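Local coordinates for protein putative transcriptional regulator (Salmonella typhimurium, PDB 1YYV) that probably binds DNA as a transcription regulator of the HxlR family, whose members carry a winged helix-turn-helix and commonly work as dimers, at the interface of chains A and B. Sequence-based numbering; all coordinates share one arbitrary frame. Chains: chain A/B, putative transcriptional regulator.

Contact 1: the interface of chains A and B. Residues chain A 35-36, 39, 58-60; chain B 18-19, 21, 26.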
loop_
_atom_site.group_PDB
_atom_site.type_symbol
_atom_site.label_atom_id
_atom_site.label_comp_id
_atom_site.label_asym_id
_atom_site.label_seq_id
_atom_site.Cartn_x
_atom_site.Cartn_y
_atom_site.Cartn_z
ATOM N N ARG A 35 3.178 4.253 -5.949
ATOM C CA ARG A 35 4.347 3.646 -6.547
ATOM C C ARG A 35 5.637 4.433 -6.247
ATOM O O ARG A 35 6.692 3.846 -6.127
ATOM C CB ARG A 35 4.048 3.473 -8.029
ATOM C CG ARG A 35 5.145 3.629 -9.018
ATOM C CD ARG A 35 4.457 3.431 -10.315
ATOM N NE ARG A 35 5.316 3.650 -11.458
ATOM C CZ ARG A 35 4.906 3.514 -12.709
ATOM N NH1 ARG A 35 3.644 3.142 -12.935
ATOM N NH2 ARG A 35 5.751 3.742 -13.718
ATOM N N TRP A 36 5.544 5.749 -6.089
ATOM C CA TRP A 36 6.714 6.522 -5.685
ATOM C C TRP A 36 6.899 6.568 -4.174
ATOM O O TRP A 36 8.033 6.551 -3.704
ATOM C CB TRP A 36 6.723 7.915 -6.330
ATOM C CG TRP A 36 6.430 7.848 -7.840
ATOM C CD1 TRP A 36 5.432 8.510 -8.518
ATOM C CD2 TRP A 36 7.120 7.048 -8.827
ATOM N NE1 TRP A 36 5.474 8.182 -9.846
ATOM C CE2 TRP A 36 6.493 7.288 -10.069
ATOM C CE3 TRP A 36 8.215 6.160 -8.780
ATOM C CZ2 TRP A 36 6.920 6.669 -11.266
ATOM C CZ3 TRP A 36 8.645 5.552 -9.967
ATOM C CH2 TRP A 36 7.988 5.805 -11.188
ATOM N N LEU A 39 8.885 3.480 -2.948
ATOM C CA LEU A 39 10.259 3.476 -3.372
ATOM C C LEU A 39 11.034 4.461 -2.534
ATOM O O LEU A 39 12.125 4.147 -2.093
ATOM C CB LEU A 39 10.355 3.843 -4.864
ATOM C CG LEU A 39 9.661 2.888 -5.840
ATOM C CD1 LEU A 39 10.005 3.268 -7.286
ATOM C CD2 LEU A 39 10.076 1.449 -5.519
HETATM N N MSE A 58 14.993 5.701 -8.939
HETATM C CA MSE A 58 13.599 5.480 -9.347
HETATM C C MSE A 58 13.434 5.843 -10.792
HETATM O O MSE A 58 12.981 6.942 -11.114
HETATM C CB MSE A 58 12.632 6.317 -8.518
HETATM C CG MSE A 58 12.667 5.979 -7.069
HETATM SE SE MSE A 58 12.014 7.426 -5.949
HETATM C CE MSE A 58 12.954 6.875 -4.391
ATOM N N GLY A 59 13.818 4.911 -11.659
ATOM C CA GLY A 59 13.719 5.108 -13.105
ATOM C C GLY A 59 12.248 5.231 -13.451
ATOM O O GLY A 59 11.418 4.394 -13.026
ATOM N N GLY A 60 11.926 6.300 -14.183
ATOM C CA GLY A 60 10.553 6.548 -14.630
ATOM C C GLY A 60 9.772 7.632 -13.899
ATOM O O GLY A 60 8.671 7.982 -14.343
ATOM N N LEU B 18 11.194 -3.615 -7.444
ATOM C CA LEU B 18 10.249 -2.511 -7.556
ATOM C C LEU B 18 10.880 -1.209 -8.072
ATOM O O LEU B 18 10.165 -0.360 -8.602
ATOM C CB LEU B 18 9.518 -2.290 -6.224
ATOM C CG LEU B 18 8.537 -3.363 -5.717
ATOM C CD1 LEU B 18 8.387 -3.252 -4.212
ATOM C CD2 LEU B 18 7.146 -3.305 -6.402
ATOM N N PHE B 19 12.201 -1.059 -7.940
ATOM C CA PHE B 19 12.913 0.120 -8.489
ATOM C C PHE B 19 13.009 0.179 -10.034
ATOM O O PHE B 19 13.108 1.268 -10.618
ATOM C CB PHE B 19 14.281 0.318 -7.808
ATOM C CG PHE B 19 14.167 0.784 -6.384
ATOM C CD1 PHE B 19 14.121 2.142 -6.086
ATOM C CD2 PHE B 19 14.035 -0.136 -5.342
ATOM C CE1 PHE B 19 13.982 2.582 -4.769
ATOM C CE2 PHE B 19 13.884 0.292 -4.025
ATOM C CZ PHE B 19 13.862 1.661 -3.740
ATOM N N GLU B 21 11.574 0.118 -13.699
ATOM C CA GLU B 21 10.266 0.597 -14.191
ATOM C C GLU B 21 9.311 -0.462 -14.754
ATOM O O GLU B 21 8.085 -0.357 -14.554
ATOM C CB GLU B 21 10.328 1.849 -15.086
ATOM C CG GLU B 21 11.632 2.131 -15.802
ATOM C CD GLU B 21 11.515 3.314 -16.772
ATOM O OE1 GLU B 21 12.568 3.908 -17.141
ATOM O OE2 GLU B 21 10.366 3.646 -17.161
ATOM N N ARG B 26 5.428 -4.493 -9.377
ATOM C CA ARG B 26 4.652 -3.258 -9.264
ATOM C C ARG B 26 3.147 -3.486 -9.454
ATOM O O ARG B 26 2.371 -2.846 -8.763
ATOM C CB ARG B 26 5.131 -2.171 -10.237
ATOM C CG ARG B 26 6.510 -1.577 -9.949
ATOM C CD ARG B 26 6.813 -0.400 -10.904
ATOM N NE ARG B 26 8.021 0.338 -10.525
ATOM C CZ ARG B 26 8.461 1.448 -11.135
ATOM N NH1 ARG B 26 7.794 1.969 -12.161
ATOM N NH2 ARG B 26 9.579 2.051 -10.715
#
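A:Leu39 and B:Phe19 meet face-on: the methyl CD2 of A:Leu39 sits over the middle of the phenyl ring, 4.0 Å from its centroid, in a CH-pi contact. CZ of the same ring lies 3.5 Å from the carbonyl O of A:Leu39. The leucine holds CG anti to its carbonyl carbon (chi1 -62°), which aims the two methyls at chain B. CD2 also touches CB of B:Leu18, while CD1 packs 3.7 Å from NH2 of B:Arg26, whose chain it crosses at about a right angle. B:Arg26 is extended from CG to NE, and its guanidinium grips the carbonyl O of B:Leu18 side-on: NE donates at 3.0 Å to that O and NH2 at 3.3 Å, both nearly within the guanidinium plane. This pair of hydrogen bonds to one oxygen fixes the rotation of the group. NH2 comes to the rim of the A:Trp36 indole near CZ3, the two planes 89° apart. NH1 lies 3.1 Å from NE of A:Arg35, the guanidinium planes 47° apart; no hydrogen bond joins them, and the likely like charges should be unfavourable. B:Glu21 lays its CB and CG along the carbonyl of A:Gly59, and its carboxylate OE2 stands 5.8 Å from NH2 of A:Arg35, where it may temper that repulsion. The patch fastens the N-terminal segment and the start of helix 25-33 of one subunit onto helix 35-43 and the loop at A:Gly59 of the other.

Contact 2: the interface of chains A and B. Residues chain A 28, 75-78, 98; chain B 119-120, 123-124.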
loop_
_atom_site.group_PDB
_atom_site.type_symbol
_atom_site.label_atom_id
_atom_site.label_comp_id
_atom_site.label_asym_id
_atom_site.label_seq_id
_atom_site.Cartn_x
_atom_site.Cartn_y
_atom_site.Cartn_z
ATOM N N VAL A 28 -3.283 8.568 4.090
ATOM C CA VAL A 28 -1.994 8.024 4.538
ATOM C C VAL A 28 -1.673 6.720 3.828
ATOM O O VAL A 28 -0.576 6.533 3.365
ATOM C CB VAL A 28 -1.976 7.809 6.054
ATOM C CG1 VAL A 28 -0.610 7.205 6.524
ATOM C CG2 VAL A 28 -2.401 9.124 6.784
ATOM N N GLN A 75 4.669 16.021 5.157
ATOM C CA GLN A 75 3.595 16.582 5.969
ATOM C C GLN A 75 2.850 15.540 6.786
ATOM O O GLN A 75 2.218 15.906 7.781
ATOM C CB GLN A 75 2.671 17.584 5.233
ATOM C CG GLN A 75 2.075 17.120 3.928
ATOM C CD GLN A 75 1.789 18.282 2.955
ATOM O OE1 GLN A 75 2.471 19.313 2.973
ATOM N NE2 GLN A 75 0.800 18.087 2.069
ATOM N N ASP A 76 2.972 14.260 6.400
ATOM C CA ASP A 76 2.489 13.143 7.211
ATOM C C ASP A 76 3.405 12.908 8.418
ATOM O O ASP A 76 2.979 12.389 9.423
ATOM C CB ASP A 76 2.362 11.867 6.369
ATOM C CG ASP A 76 1.096 11.863 5.471
ATOM O OD1 ASP A 76 0.245 12.769 5.616
ATOM O OD2 ASP A 76 0.953 10.958 4.601
ATOM N N GLY A 77 4.667 13.316 8.328
ATOM C CA GLY A 77 5.567 13.224 9.474
ATOM C C GLY A 77 6.593 12.115 9.341
ATOM O O GLY A 77 7.211 11.707 10.351
ATOM N N PHE A 78 6.787 11.635 8.106
ATOM C CA PHE A 78 7.637 10.489 7.867
ATOM C C PHE A 78 9.048 10.897 7.429
ATOM O O PHE A 78 9.978 10.072 7.478
ATOM C CB PHE A 78 7.017 9.546 6.818
ATOM C CG PHE A 78 5.621 9.053 7.164
ATOM C CD1 PHE A 78 5.303 8.613 8.463
ATOM C CD2 PHE A 78 4.639 9.001 6.190
ATOM C CE1 PHE A 78 4.040 8.144 8.772
ATOM C CE2 PHE A 78 3.370 8.526 6.484
ATOM C CZ PHE A 78 3.063 8.105 7.775
ATOM N N LEU A 98 8.955 8.064 13.330
ATOM C CA LEU A 98 7.642 7.649 12.806
ATOM C C LEU A 98 7.745 7.061 11.387
ATOM O O LEU A 98 7.077 6.064 11.038
ATOM C CB LEU A 98 6.639 8.823 12.852
ATOM C CG LEU A 98 5.158 8.448 12.674
ATOM C CD1 LEU A 98 4.632 7.668 13.907
ATOM C CD2 LEU A 98 4.289 9.675 12.382
ATOM N N GLN B 119 -0.774 10.640 15.448
ATOM C CA GLN B 119 0.532 11.261 15.296
ATOM C C GLN B 119 0.693 11.880 13.907
ATOM O O GLN B 119 1.217 12.997 13.776
ATOM C CB GLN B 119 1.652 10.269 15.602
ATOM C CG GLN B 119 1.644 9.776 17.058
ATOM C CD GLN B 119 0.971 8.386 17.233
ATOM O OE1 GLN B 119 -0.229 8.277 17.543
ATOM N NE2 GLN B 119 1.758 7.326 17.030
ATOM N N VAL B 120 0.209 11.187 12.880
ATOM C CA VAL B 120 0.181 11.736 11.515
ATOM C C VAL B 120 -0.626 13.029 11.410
ATOM O O VAL B 120 -0.180 14.004 10.839
ATOM C CB VAL B 120 -0.300 10.689 10.482
ATOM C CG1 VAL B 120 -0.575 11.348 9.143
ATOM C CG2 VAL B 120 0.746 9.595 10.334
ATOM N N GLN B 123 1.258 15.960 12.950
ATOM C CA GLN B 123 2.332 16.491 12.100
ATOM C C GLN B 123 1.786 17.315 10.933
ATOM O O GLN B 123 2.464 18.225 10.405
ATOM C CB GLN B 123 3.232 15.363 11.578
ATOM C CG GLN B 123 4.193 14.835 12.619
ATOM C CD GLN B 123 5.004 15.964 13.237
ATOM O OE1 GLN B 123 5.755 16.666 12.539
ATOM N NE2 GLN B 123 4.842 16.162 14.541
ATOM N N ARG B 124 0.554 17.000 10.536
ATOM C CA ARG B 124 -0.107 17.746 9.469
ATOM C C ARG B 124 -0.380 19.206 9.825
ATOM O O ARG B 124 -0.141 20.081 9.002
ATOM C CB ARG B 124 -1.360 17.030 8.959
ATOM C CG ARG B 124 -1.032 15.807 8.121
ATOM C CD ARG B 124 -2.017 15.624 6.984
ATOM N NE ARG B 124 -2.141 14.221 6.595
ATOM C CZ ARG B 124 -2.744 13.788 5.483
ATOM N NH1 ARG B 124 -3.268 14.666 4.609
ATOM N NH2 ARG B 124 -2.791 12.483 5.220
#
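Helix 117-125 of chain B lies against the C-terminal end of helix 66-76 of chain A and the turn that follows, with helices 25-33 and 97-103 of chain A flanking it. B:Val120 points into the middle of this surface and divides its methyls. CG1, anti to the backbone N (chi1 169°), meets CG2 of A:Val28 at 3.7 Å, the two valines sliding past each other in opposite directions. CG2 turns the other way, 3.8 Å from CZ at the tip of the A:Phe78 ring and 4.1 Å from CD2 of A:Leu98. One turn further on, B:Gln123 rests its aliphatic CG on CA of A:Gly77, whose lack of a side chain probably lets the helix come close. B:Arg124 runs alongside A:Asp76, pointing the same way, and forms a salt bridge from NE to the carboxylate OD1 at 3.0 Å. The guanidinium and carboxylate planes are 39° apart, and the N-H groups do not aim at OD1, so the attraction is probably mainly electrostatic. At the guanidinium edge, in its plane, CG2 of A:Val28 packs 3.7 Å from NH2 of B:Arg124. Apolar packing, closed by an ion pair at one end, thus docks the C-terminal helix of one subunit on its partner.

Contact 3: the interface of chains A and B. Residues chain A 120, 123-125; chain B 28, 31, 72, 75-77.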
loop_
_atom_site.group_PDB
_atom_site.type_symbol
_atom_site.label_atom_id
_atom_site.label_comp_id
_atom_site.label_asym_id
_atom_site.label_seq_id
_atom_site.Cartn_x
_atom_site.Cartn_y
_atom_site.Cartn_z
ATOM N N VAL A 120 3.118 -16.093 -7.977
ATOM C CA VAL A 120 2.037 -15.218 -8.463
ATOM C C VAL A 120 1.965 -15.200 -9.988
ATOM O O VAL A 120 0.908 -15.385 -10.559
ATOM C CB VAL A 120 2.140 -13.753 -7.914
ATOM C CG1 VAL A 120 1.174 -12.805 -8.676
ATOM C CG2 VAL A 120 1.899 -13.725 -6.403
ATOM N N GLN A 123 0.647 -18.165 -11.519
ATOM C CA GLN A 123 -0.798 -18.249 -11.260
ATOM C C GLN A 123 -1.596 -17.564 -12.363
ATOM O O GLN A 123 -2.628 -18.074 -12.795
ATOM C CB GLN A 123 -1.136 -17.616 -9.911
ATOM C CG GLN A 123 -2.487 -18.015 -9.401
ATOM C CD GLN A 123 -2.480 -19.401 -8.802
ATOM O OE1 GLN A 123 -3.489 -20.112 -8.843
ATOM N NE2 GLN A 123 -1.341 -19.795 -8.232
ATOM N N ARG A 124 -1.099 -16.406 -12.797
ATOM C CA ARG A 124 -1.667 -15.644 -13.901
ATOM C C ARG A 124 -1.382 -16.374 -15.226
ATOM O O ARG A 124 -0.235 -16.475 -15.653
ATOM C CB ARG A 124 -1.109 -14.204 -13.882
ATOM C CG ARG A 124 -1.209 -13.532 -12.491
ATOM C CD ARG A 124 -0.736 -12.068 -12.411
ATOM N NE ARG A 124 -1.382 -11.197 -13.395
ATOM C CZ ARG A 124 -2.524 -10.523 -13.223
ATOM N NH1 ARG A 124 -3.205 -10.573 -12.081
ATOM N NH2 ARG A 124 -2.993 -9.786 -14.220
ATOM N N GLU A 125 -2.422 -16.927 -15.851
ATOM C CA GLU A 125 -2.270 -17.646 -17.144
ATOM C C GLU A 125 -3.501 -17.567 -18.049
ATOM O O GLU A 125 -4.442 -18.345 -17.907
ATOM C CB GLU A 125 -1.811 -19.113 -16.970
ATOM C CG GLU A 125 -1.730 -19.646 -15.534
ATOM C CD GLU A 125 -3.003 -20.328 -15.039
ATOM O OE1 GLU A 125 -4.117 -19.993 -15.512
ATOM O OE2 GLU A 125 -2.882 -21.205 -14.151
ATOM N N VAL B 28 1.362 -6.362 -8.976
ATOM C CA VAL B 28 0.875 -7.095 -7.834
ATOM C C VAL B 28 0.820 -6.174 -6.602
ATOM O O VAL B 28 -0.123 -6.226 -5.851
ATOM C CB VAL B 28 1.678 -8.422 -7.546
ATOM C CG1 VAL B 28 2.001 -9.176 -8.816
ATOM C CG2 VAL B 28 2.941 -8.122 -6.879
ATOM N N HIS B 31 -2.203 -4.032 -6.741
ATOM C CA HIS B 31 -3.391 -4.821 -6.456
ATOM C C HIS B 31 -3.584 -5.074 -4.980
ATOM O O HIS B 31 -4.714 -5.143 -4.551
ATOM C CB HIS B 31 -3.342 -6.210 -7.122
ATOM C CG HIS B 31 -3.316 -6.177 -8.614
ATOM N ND1 HIS B 31 -2.927 -7.264 -9.371
ATOM C CD2 HIS B 31 -3.645 -5.198 -9.491
ATOM C CE1 HIS B 31 -3.028 -6.956 -10.648
ATOM N NE2 HIS B 31 -3.438 -5.702 -10.748
ATOM N N ALA B 72 -8.668 -9.181 -9.767
ATOM C CA ALA B 72 -7.202 -9.075 -9.731
ATOM C C ALA B 72 -6.554 -9.931 -8.612
ATOM O O ALA B 72 -5.563 -10.606 -8.831
ATOM C CB ALA B 72 -6.777 -7.674 -9.641
ATOM N N GLN B 75 -6.926 -13.742 -9.761
ATOM C CA GLN B 75 -5.968 -14.025 -10.823
ATOM C C GLN B 75 -4.497 -14.052 -10.324
ATOM O O GLN B 75 -3.682 -14.802 -10.885
ATOM C CB GLN B 75 -6.222 -13.081 -12.021
ATOM C CG GLN B 75 -5.149 -12.966 -13.079
ATOM C CD GLN B 75 -5.354 -13.881 -14.295
ATOM O OE1 GLN B 75 -5.708 -15.058 -14.159
ATOM N NE2 GLN B 75 -5.096 -13.340 -15.497
ATOM N N ASP B 76 -4.179 -13.305 -9.253
ATOM C CA ASP B 76 -2.841 -13.363 -8.617
ATOM C C ASP B 76 -2.637 -14.603 -7.747
ATOM O O ASP B 76 -1.522 -14.866 -7.344
ATOM C CB ASP B 76 -2.536 -12.147 -7.718
ATOM C CG ASP B 76 -2.465 -10.814 -8.477
ATOM O OD1 ASP B 76 -2.269 -10.829 -9.724
ATOM O OD2 ASP B 76 -2.596 -9.730 -7.804
ATOM N N GLY B 77 -3.692 -15.334 -7.404
ATOM C CA GLY B 77 -3.504 -16.544 -6.570
ATOM C C GLY B 77 -3.901 -16.381 -5.093
ATOM O O GLY B 77 -3.662 -17.299 -4.288
#
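A:Arg124 lays its side chain over B:Gln75 and B:Asp76 at the end of helix 66-75 of chain B, reaching there from just beyond helix 107-121 of chain A. Its CB is 4.0 Å from the carbonyl O of B:Gln75, and CG rests on that same oxygen. CD turns toward B:Asp76, 3.3 Å from the carboxylate OD1. A bend at chi3 (53°) then swings the guanidinium round: NE stays beside OD1 without bonding it, while CZ lies 3.6 Å from CG of B:Gln75, which covers one guanidinium face near the rim. At the tip, NH1 donates to OD1 of B:Asp76 in a salt bridge modelled at 2.5 Å, reaching it from the syn side but 30° out of the carboxylate plane. The two side chains lie side by side, whereas B:Gln75 crosses the arginine at about a right angle. Next to them, A:Val120 and B:Val28 meet tip to tip through their CG1 methyls, 3.7 Å apart, and CG of A:Gln123 leans on CA of B:Gly77. The other carboxylate oxygen is tied down within chain B, which should hold B:Asp76 in place for the arginine: ND1 of B:His31 donates to the syn lone pair of OD2 of B:Asp76 at 2.9 Å, with the oxygen close to the imidazole plane.

Contact 4: the interface of chains A and B. Residues chain A 12, 14-16, 23-25, 28; chain B 114, 117, 121.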
loop_
_atom_site.group_PDB
_atom_site.type_symbol
_atom_site.label_atom_id
_atom_site.label_comp_id
_atom_site.label_asym_id
_atom_site.label_seq_id
_atom_site.Cartn_x
_atom_site.Cartn_y
_atom_site.Cartn_z
ATOM N N GLN A 12 -9.233 15.508 14.786
ATOM C CA GLN A 12 -9.851 14.258 15.337
ATOM C C GLN A 12 -8.750 13.295 15.792
ATOM O O GLN A 12 -8.156 12.610 14.960
ATOM C CB GLN A 12 -10.734 13.578 14.270
ATOM C CG GLN A 12 -10.109 13.614 12.849
ATOM C CD GLN A 12 -10.421 12.377 11.986
ATOM O OE1 GLN A 12 -11.208 12.469 11.021
ATOM N NE2 GLN A 12 -9.792 11.213 12.317
ATOM N N ARG A 14 -8.553 10.288 16.871
ATOM C CA ARG A 14 -9.024 8.943 16.903
ATOM C C ARG A 14 -8.025 8.040 16.178
ATOM O O ARG A 14 -7.170 8.507 15.393
ATOM C CB ARG A 14 -10.377 8.903 16.215
ATOM C CG ARG A 14 -11.327 9.866 16.840
ATOM C CD ARG A 14 -12.355 10.317 15.828
ATOM N NE ARG A 14 -13.622 9.608 16.010
ATOM C CZ ARG A 14 -14.679 10.112 16.645
ATOM N NH1 ARG A 14 -14.650 11.350 17.167
ATOM N NH2 ARG A 14 -15.773 9.372 16.744
ATOM N N GLU A 15 -8.135 6.753 16.470
ATOM C CA GLU A 15 -7.505 5.737 15.640
ATOM C C GLU A 15 -8.332 5.588 14.383
ATOM O O GLU A 15 -9.547 5.811 14.396
ATOM C CB GLU A 15 -7.338 4.422 16.412
ATOM C CG GLU A 15 -6.248 4.582 17.530
ATOM C CD GLU A 15 -5.972 3.310 18.359
ATOM O OE1 GLU A 15 -6.073 2.171 17.839
ATOM O OE2 GLU A 15 -5.637 3.465 19.555
ATOM N N GLY A 16 -7.671 5.288 13.272
ATOM C CA GLY A 16 -8.365 5.234 12.017
ATOM C C GLY A 16 -9.211 3.999 11.810
ATOM O O GLY A 16 -9.044 2.930 12.470
ATOM N N CYS A 23 -12.263 8.403 6.181
ATOM C CA CYS A 23 -11.285 8.433 7.255
ATOM C C CYS A 23 -9.941 8.858 6.638
ATOM O O CYS A 23 -9.549 8.338 5.611
ATOM C CB CYS A 23 -11.172 7.067 7.974
ATOM S SG CYS A 23 -9.840 7.044 9.249
ATOM N N PRO A 24 -9.217 9.790 7.267
ATOM C CA PRO A 24 -7.906 10.183 6.688
ATOM C C PRO A 24 -6.824 9.070 6.624
ATOM O O PRO A 24 -5.761 9.265 6.010
ATOM C CB PRO A 24 -7.444 11.337 7.605
ATOM C CG PRO A 24 -8.690 11.797 8.344
ATOM C CD PRO A 24 -9.524 10.537 8.505
ATOM N N SER A 25 -7.060 7.924 7.251
ATOM C CA SER A 25 -6.099 6.817 7.143
ATOM C C SER A 25 -5.991 6.323 5.700
ATOM O O SER A 25 -4.951 5.773 5.294
ATOM C CB SER A 25 -6.485 5.654 8.082
ATOM O OG SER A 25 -7.825 5.242 7.838
ATOM N N VAL A 28 -3.283 8.568 4.090
ATOM C CA VAL A 28 -1.994 8.024 4.538
ATOM C C VAL A 28 -1.673 6.720 3.828
ATOM O O VAL A 28 -0.576 6.533 3.365
ATOM C CB VAL A 28 -1.976 7.809 6.054
ATOM C CG1 VAL A 28 -0.610 7.205 6.524
ATOM C CG2 VAL A 28 -2.401 9.124 6.784
ATOM N N GLU B 114 -3.798 2.836 10.958
ATOM C CA GLU B 114 -4.924 3.229 11.762
ATOM C C GLU B 114 -4.504 3.591 13.198
ATOM O O GLU B 114 -4.958 4.594 13.743
ATOM C CB GLU B 114 -5.970 2.118 11.796
ATOM C CG GLU B 114 -6.686 1.826 10.496
ATOM C CD GLU B 114 -7.595 0.565 10.664
ATOM O OE1 GLU B 114 -7.289 -0.247 11.541
ATOM O OE2 GLU B 114 -8.616 0.363 9.954
ATOM N N LEU B 117 -2.573 6.942 13.280
ATOM C CA LEU B 117 -3.229 8.099 12.651
ATOM C C LEU B 117 -3.104 9.409 13.510
ATOM O O LEU B 117 -2.764 10.453 12.985
ATOM C CB LEU B 117 -4.706 7.771 12.291
ATOM C CG LEU B 117 -5.475 8.843 11.483
ATOM C CD1 LEU B 117 -4.799 9.239 10.089
ATOM C CD2 LEU B 117 -6.915 8.405 11.290
ATOM N N LEU B 121 -1.815 13.051 11.976
ATOM C CA LEU B 121 -2.611 14.277 11.932
ATOM C C LEU B 121 -1.939 15.423 12.683
ATOM O O LEU B 121 -1.934 16.549 12.185
ATOM C CB LEU B 121 -4.061 14.040 12.377
ATOM C CG LEU B 121 -4.854 13.093 11.463
ATOM C CD1 LEU B 121 -6.225 12.846 12.027
ATOM C CD2 LEU B 121 -4.948 13.588 10.013
#
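A:Gly16 and B:Glu114 supply a polar link, a backbone hydrogen bond in which N of A:Gly16 donates to the carbonyl O of B:Glu114 at 2.8 Å. It is nearly straight, 167° at the hydrogen, though the donor is tilted 32° from the carbonyl plane. The side chain of B:Glu114, extended beyond CG, runs past the carbonyl of A:Gly16, its CB, CG and carboxylate carbon CD all lying about equally near that oxygen. Apolar contacts centre on B:Leu117. CG stands anti to the backbone N (chi1 -174°), and the two methyls spread over different parts of chain A. CD2 packs 3.6 Å from CA of A:Gly16 and 3.8 Å from the thiol SG of A:Cys23; CD1 turns to A:Pro24 and A:Ser25, with CG2 of A:Val28 farther off at 4.1 Å. One turn along, B:Leu121 sends CD1 to the carbonyl O of A:Gln12, 3.5 Å away, and to the aliphatic CG of that glutamine, while CD2 faces CB of A:Pro24. Within chain A, a long hydrogen bond from N of A:Ser25 to SG of A:Cys23, 3.5 Å, may help steady the sulfur beside the leucine. The site lies where the extended N-terminal segment and the loop leading into helix 25-33 of chain A embrace the break between helices 107-115 and 117-125 of chain B.

Contact 2 and contact 4 are neighbours, their C-alpha centres about 10 Å apart; they share A:Val28 and engage neighbouring residues of the same helix 117-125 of chain B. Contact 3 lies about 33 Å from contact 2 and pairs largely the same residues with the chains exchanged, so it is in effect its two-fold twin. Contact 1 stands about 22 Å from contact 2, 20 Å from contact 3 and 27 Å from contact 4. Helix 25-33 takes part in all four. Together they show each subunit lending N-terminal and C-terminal segments to the other, an exchange that fits a dimer and would probably set the spacing of its two DNA-binding domains.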